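Local coordinates for protein nitrite oxidoreductase subunit A (PDB 7B04) that belongs to the molybdopterin oxidoreductase family and holds a molybdenum atom, two MD1 molecules and an iron/sulfur cluster, at residues Y240-D250 and A261-N269. Sequence-based numbering, arbitrary orientation.
Sequences YRFNNCLAIVD and ALGGRNWSN
Tyr-240 and Asn-266 meet because each turns CG back beside its own backbone N, opposite the carbonyl carbon (chi1 -70° in the tyrosine), which brings the two groups alongside each other; chi2 of -4° then turns the ring face toward the asparagine. Ring and amide planes are 17° apart, and CB of Asn-266 sits over the ring face, 3.8 Å from its centroid, as a CH-pi donor. Tyrosine suits the place mainly through this apolar face. Its OH also donates to the backbone O of Trp-267 at the ring edge, although the modelled separation is very short and its exact length doubtful.

One helical turn on, Asn-243 uses its amide as a two-way donor. Its ND2 gives one hydrogen to OD1 of Asn-266 at 2.8 Å, with the two amides nearly coplanar, and also bonds to the backbone O of Gly-224. The side chain therefore ties the helix to both strands of the parallel beta-alpha-beta unit of strand 222-226, helix 238-254 and strand 265-266.

Where the backbones come closest, the chain is glycine. Gly-263, having no side chain, lets its CA lie 3.4 Å from Ala-247 N. At the helix kink Ala-247 N bonds to Asn-244 O instead of Asn-243 O; Gly-264 N takes its place on Asn-243 O at 2.7 Å, beside a weak bond from Leu-246 N. Small Ala-247 and Ala-261 bring their CB atoms to 4.2 Å. Beyond them, Asp-250 OD2 accepts a weak bond from Leu-262 N while forming a salt bridge with Arg-254, which probably favours its charged form.

The polar groups of this buried contact are thus met partly across it and partly by Gly-224 and Arg-254, consistent with a steady course for the chain running on to Asn-269, whose side chain bonds to Arg-225 and Gly-226 and lies about 7 Å from a bound MD1.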
loop_
_atom_site.group_PDB
_atom_site.type_symbol
_atom_site.label_atom_id
_atom_site.label_comp_id
_atom_site.label_asym_id
_atom_site.label_seq_id
_atom_site.Cartn_x
_atom_site.Cartn_y
_atom_site.Cartn_z
ATOM N N TYR B 240 -12.178 21.219 -17.353
ATOM C CA TYR B 240 -13.551 21.698 -17.459
ATOM C C TYR B 240 -13.600 23.117 -18.006
ATOM O O TYR B 240 -14.543 23.479 -18.719
ATOM C CB TYR B 240 -14.250 21.628 -16.101
ATOM C CG TYR B 240 -14.536 20.226 -15.607
ATOM C CD1 TYR B 240 -14.261 19.116 -16.396
ATOM C CD2 TYR B 240 -15.096 20.015 -14.355
ATOM C CE1 TYR B 240 -14.524 17.835 -15.943
ATOM C CE2 TYR B 240 -15.366 18.741 -13.897
ATOM C CZ TYR B 240 -15.077 17.655 -14.693
ATOM O OH TYR B 240 -15.345 16.386 -14.232
ATOM N N ARG B 241 -12.595 23.934 -17.683
ATOM C CA ARG B 241 -12.495 25.260 -18.281
ATOM C C ARG B 241 -12.195 25.161 -19.771
ATOM O O ARG B 241 -12.742 25.926 -20.574
ATOM C CB ARG B 241 -11.417 26.070 -17.560
ATOM C CG ARG B 241 -11.357 27.539 -17.932
ATOM C CD ARG B 241 -10.240 28.232 -17.166
ATOM N NE ARG B 241 -10.155 29.657 -17.471
ATOM C CZ ARG B 241 -10.785 30.605 -16.787
ATOM N NH1 ARG B 241 -11.554 30.284 -15.756
ATOM N NH2 ARG B 241 -10.648 31.878 -17.135
ATOM N N PHE B 242 -11.323 24.225 -20.156
ATOM C CA PHE B 242 -11.029 24.011 -21.569
ATOM C C PHE B 242 -12.283 23.618 -22.339
ATOM O O PHE B 242 -12.530 24.127 -23.439
ATOM C CB PHE B 242 -9.947 22.943 -21.723
ATOM C CG PHE B 242 -9.528 22.703 -23.144
ATOM C CD1 PHE B 242 -8.670 23.580 -23.786
ATOM C CD2 PHE B 242 -9.995 21.599 -23.840
ATOM C CE1 PHE B 242 -8.284 23.360 -25.096
ATOM C CE2 PHE B 242 -9.614 21.375 -25.148
ATOM C CZ PHE B 242 -8.757 22.257 -25.777
ATOM N N ASN B 243 -13.044 22.727 -21.742
ATOM C CA ASN B 243 -14.300 22.242 -22.337
ATOM C C ASN B 243 -15.219 23.439 -22.520
ATOM O O ASN B 243 -15.894 23.535 -23.517
ATOM C CB ASN B 243 -14.957 21.298 -21.348
ATOM C CG ASN B 243 -14.279 19.964 -21.337
ATOM O OD1 ASN B 243 -13.609 19.628 -22.282
ATOM N ND2 ASN B 243 -14.467 19.199 -20.293
ATOM N N ASN B 244 -15.235 24.322 -21.545
ATOM C CA ASN B 244 -16.097 25.516 -21.644
ATOM C C ASN B 244 -15.649 26.383 -22.815
ATOM O O ASN B 244 -16.486 26.851 -23.537
ATOM C CB ASN B 244 -16.068 26.284 -20.332
ATOM C CG ASN B 244 -17.137 27.333 -20.300
ATOM O OD1 ASN B 244 -17.965 27.381 -21.181
ATOM N ND2 ASN B 244 -17.097 28.193 -19.315
ATOM N N CYS B 245 -14.346 26.531 -22.987
ATOM C CA CYS B 245 -13.718 27.380 -24.017
ATOM C C CYS B 245 -14.082 26.897 -25.408
ATOM O O CYS B 245 -14.009 27.651 -26.314
ATOM C CB CYS B 245 -12.214 27.257 -23.901
ATOM S SG CYS B 245 -11.473 28.448 -22.773
ATOM N N LEU B 246 -14.324 25.622 -25.563
ATOM C CA LEU B 246 -14.643 25.084 -26.880
ATOM C C LEU B 246 -15.916 25.671 -27.469
ATOM O O LEU B 246 -16.204 25.420 -28.645
ATOM C CB LEU B 246 -14.757 23.563 -26.812
ATOM C CG LEU B 246 -13.433 22.846 -26.562
ATOM C CD1 LEU B 246 -13.680 21.371 -26.390
ATOM C CD2 LEU B 246 -12.459 23.097 -27.701
ATOM N N ALA B 247 -16.689 26.426 -26.684
ATOM C CA ALA B 247 -17.820 27.152 -27.246
ATOM C C ALA B 247 -17.375 28.101 -28.351
ATOM O O ALA B 247 -18.118 28.321 -29.314
ATOM C CB ALA B 247 -18.557 27.915 -26.146
ATOM N N ILE B 248 -16.174 28.676 -28.226
ATOM C CA ILE B 248 -15.647 29.534 -29.286
ATOM C C ILE B 248 -15.472 28.742 -30.574
ATOM O O ILE B 248 -15.827 29.207 -31.663
ATOM C CB ILE B 248 -14.320 30.182 -28.854
ATOM C CG1 ILE B 248 -14.491 30.992 -27.571
ATOM C CG2 ILE B 248 -13.788 31.079 -29.960
ATOM C CD1 ILE B 248 -13.176 31.502 -27.014
ATOM N N VAL B 249 -14.908 27.534 -30.472
ATOM C CA VAL B 249 -14.718 26.704 -31.658
ATOM C C VAL B 249 -16.063 26.376 -32.292
ATOM O O VAL B 249 -16.194 26.328 -33.521
ATOM C CB VAL B 249 -13.933 25.426 -31.307
ATOM C CG1 VAL B 249 -13.296 24.835 -32.556
ATOM C CG2 VAL B 249 -12.878 25.719 -30.256
ATOM N N ASP B 250 -17.082 26.150 -31.461
ATOM C CA ASP B 250 -18.425 25.924 -31.983
ATOM C C ASP B 250 -18.935 27.155 -32.720
ATOM O O ASP B 250 -19.602 27.037 -33.755
ATOM C CB ASP B 250 -19.369 25.544 -30.844
ATOM C CG ASP B 250 -20.739 25.131 -31.336
ATOM O OD1 ASP B 250 -20.861 24.020 -31.894
ATOM O OD2 ASP B 250 -21.696 25.915 -31.161
ATOM N N ALA B 261 -23.921 29.226 -28.628
ATOM C CA ALA B 261 -22.663 28.455 -28.722
ATOM C C ALA B 261 -22.522 27.503 -27.538
ATOM O O ALA B 261 -22.734 27.941 -26.431
ATOM C CB ALA B 261 -21.518 29.416 -28.765
ATOM N N LEU B 262 -22.167 26.244 -27.807
ATOM C CA LEU B 262 -21.968 25.217 -26.759
ATOM C C LEU B 262 -20.602 24.559 -26.924
ATOM O O LEU B 262 -20.221 24.279 -28.031
ATOM C CB LEU B 262 -23.065 24.167 -26.853
ATOM C CG LEU B 262 -24.337 24.633 -27.521
ATOM C CD1 LEU B 262 -24.547 23.860 -28.798
ATOM C CD2 LEU B 262 -25.501 24.420 -26.590
ATOM N N GLY B 263 -19.955 24.254 -25.815
ATOM C CA GLY B 263 -18.617 23.708 -25.815
ATOM C C GLY B 263 -18.573 22.243 -25.443
ATOM O O GLY B 263 -19.544 21.494 -25.610
ATOM N N GLY B 264 -17.431 21.840 -24.902
ATOM C CA GLY B 264 -17.191 20.450 -24.607
ATOM C C GLY B 264 -18.038 19.983 -23.450
ATOM O O GLY B 264 -18.694 20.756 -22.759
ATOM N N ARG B 265 -18.087 18.674 -23.284
ATOM C CA ARG B 265 -18.842 18.066 -22.204
ATOM C C ARG B 265 -17.915 17.583 -21.098
ATOM O O ARG B 265 -16.956 16.840 -21.351
ATOM C CB ARG B 265 -19.695 16.930 -22.734
ATOM C CG ARG B 265 -20.988 17.462 -23.296
ATOM C CD ARG B 265 -21.953 16.367 -23.559
ATOM N NE ARG B 265 -22.807 16.148 -22.398
ATOM C CZ ARG B 265 -23.963 15.497 -22.441
ATOM N NH1 ARG B 265 -24.682 15.336 -21.337
ATOM N NH2 ARG B 265 -24.392 14.989 -23.591
ATOM N N ASN B 266 -18.188 18.039 -19.879
ATOM C CA ASN B 266 -17.366 17.704 -18.728
ATOM C C ASN B 266 -17.674 16.282 -18.277
ATOM O O ASN B 266 -18.830 15.938 -17.997
ATOM C CB ASN B 266 -17.636 18.690 -17.599
ATOM C CG ASN B 266 -17.344 20.124 -17.979
ATOM O OD1 ASN B 266 -16.589 20.391 -18.912
ATOM N ND2 ASN B 266 -17.969 21.061 -17.269
ATOM N N TRP B 267 -16.649 15.439 -18.272
ATOM C CA TRP B 267 -16.805 14.049 -17.863
ATOM C C TRP B 267 -16.689 13.925 -16.347
ATOM O O TRP B 267 -15.823 14.550 -15.721
ATOM C CB TRP B 267 -15.767 13.171 -18.560
ATOM C CG TRP B 267 -16.393 12.460 -19.690
ATOM C CD1 TRP B 267 -17.584 12.776 -20.267
ATOM C CD2 TRP B 267 -15.885 11.328 -20.402
ATOM N NE1 TRP B 267 -17.861 11.901 -21.280
ATOM C CE2 TRP B 267 -16.831 11.006 -21.392
ATOM C CE3 TRP B 267 -14.727 10.553 -20.298
ATOM C CZ2 TRP B 267 -16.656 9.947 -22.277
ATOM C CZ3 TRP B 267 -14.556 9.494 -21.179
ATOM C CH2 TRP B 267 -15.517 9.205 -22.156
ATOM N N SER B 268 -17.555 13.099 -15.771
ATOM C CA SER B 268 -17.669 12.998 -14.329
ATOM C C SER B 268 -16.543 12.135 -13.762
ATOM O O SER B 268 -15.889 11.360 -14.473
ATOM C CB SER B 268 -19.035 12.410 -13.950
ATOM O OG SER B 268 -19.231 11.153 -14.581
ATOM N N ASN B 269 -16.325 12.272 -12.457
ATOM C CA ASN B 269 -15.288 11.522 -11.760
ATOM C C ASN B 269 -15.829 10.661 -10.630
ATOM O O ASN B 269 -15.554 9.455 -10.589
ATOM C CB ASN B 269 -14.225 12.489 -11.210
ATOM C CG ASN B 269 -13.415 13.141 -12.307
ATOM O OD1 ASN B 269 -12.905 12.471 -13.198
ATOM N ND2 ASN B 269 -13.290 14.462 -12.243
#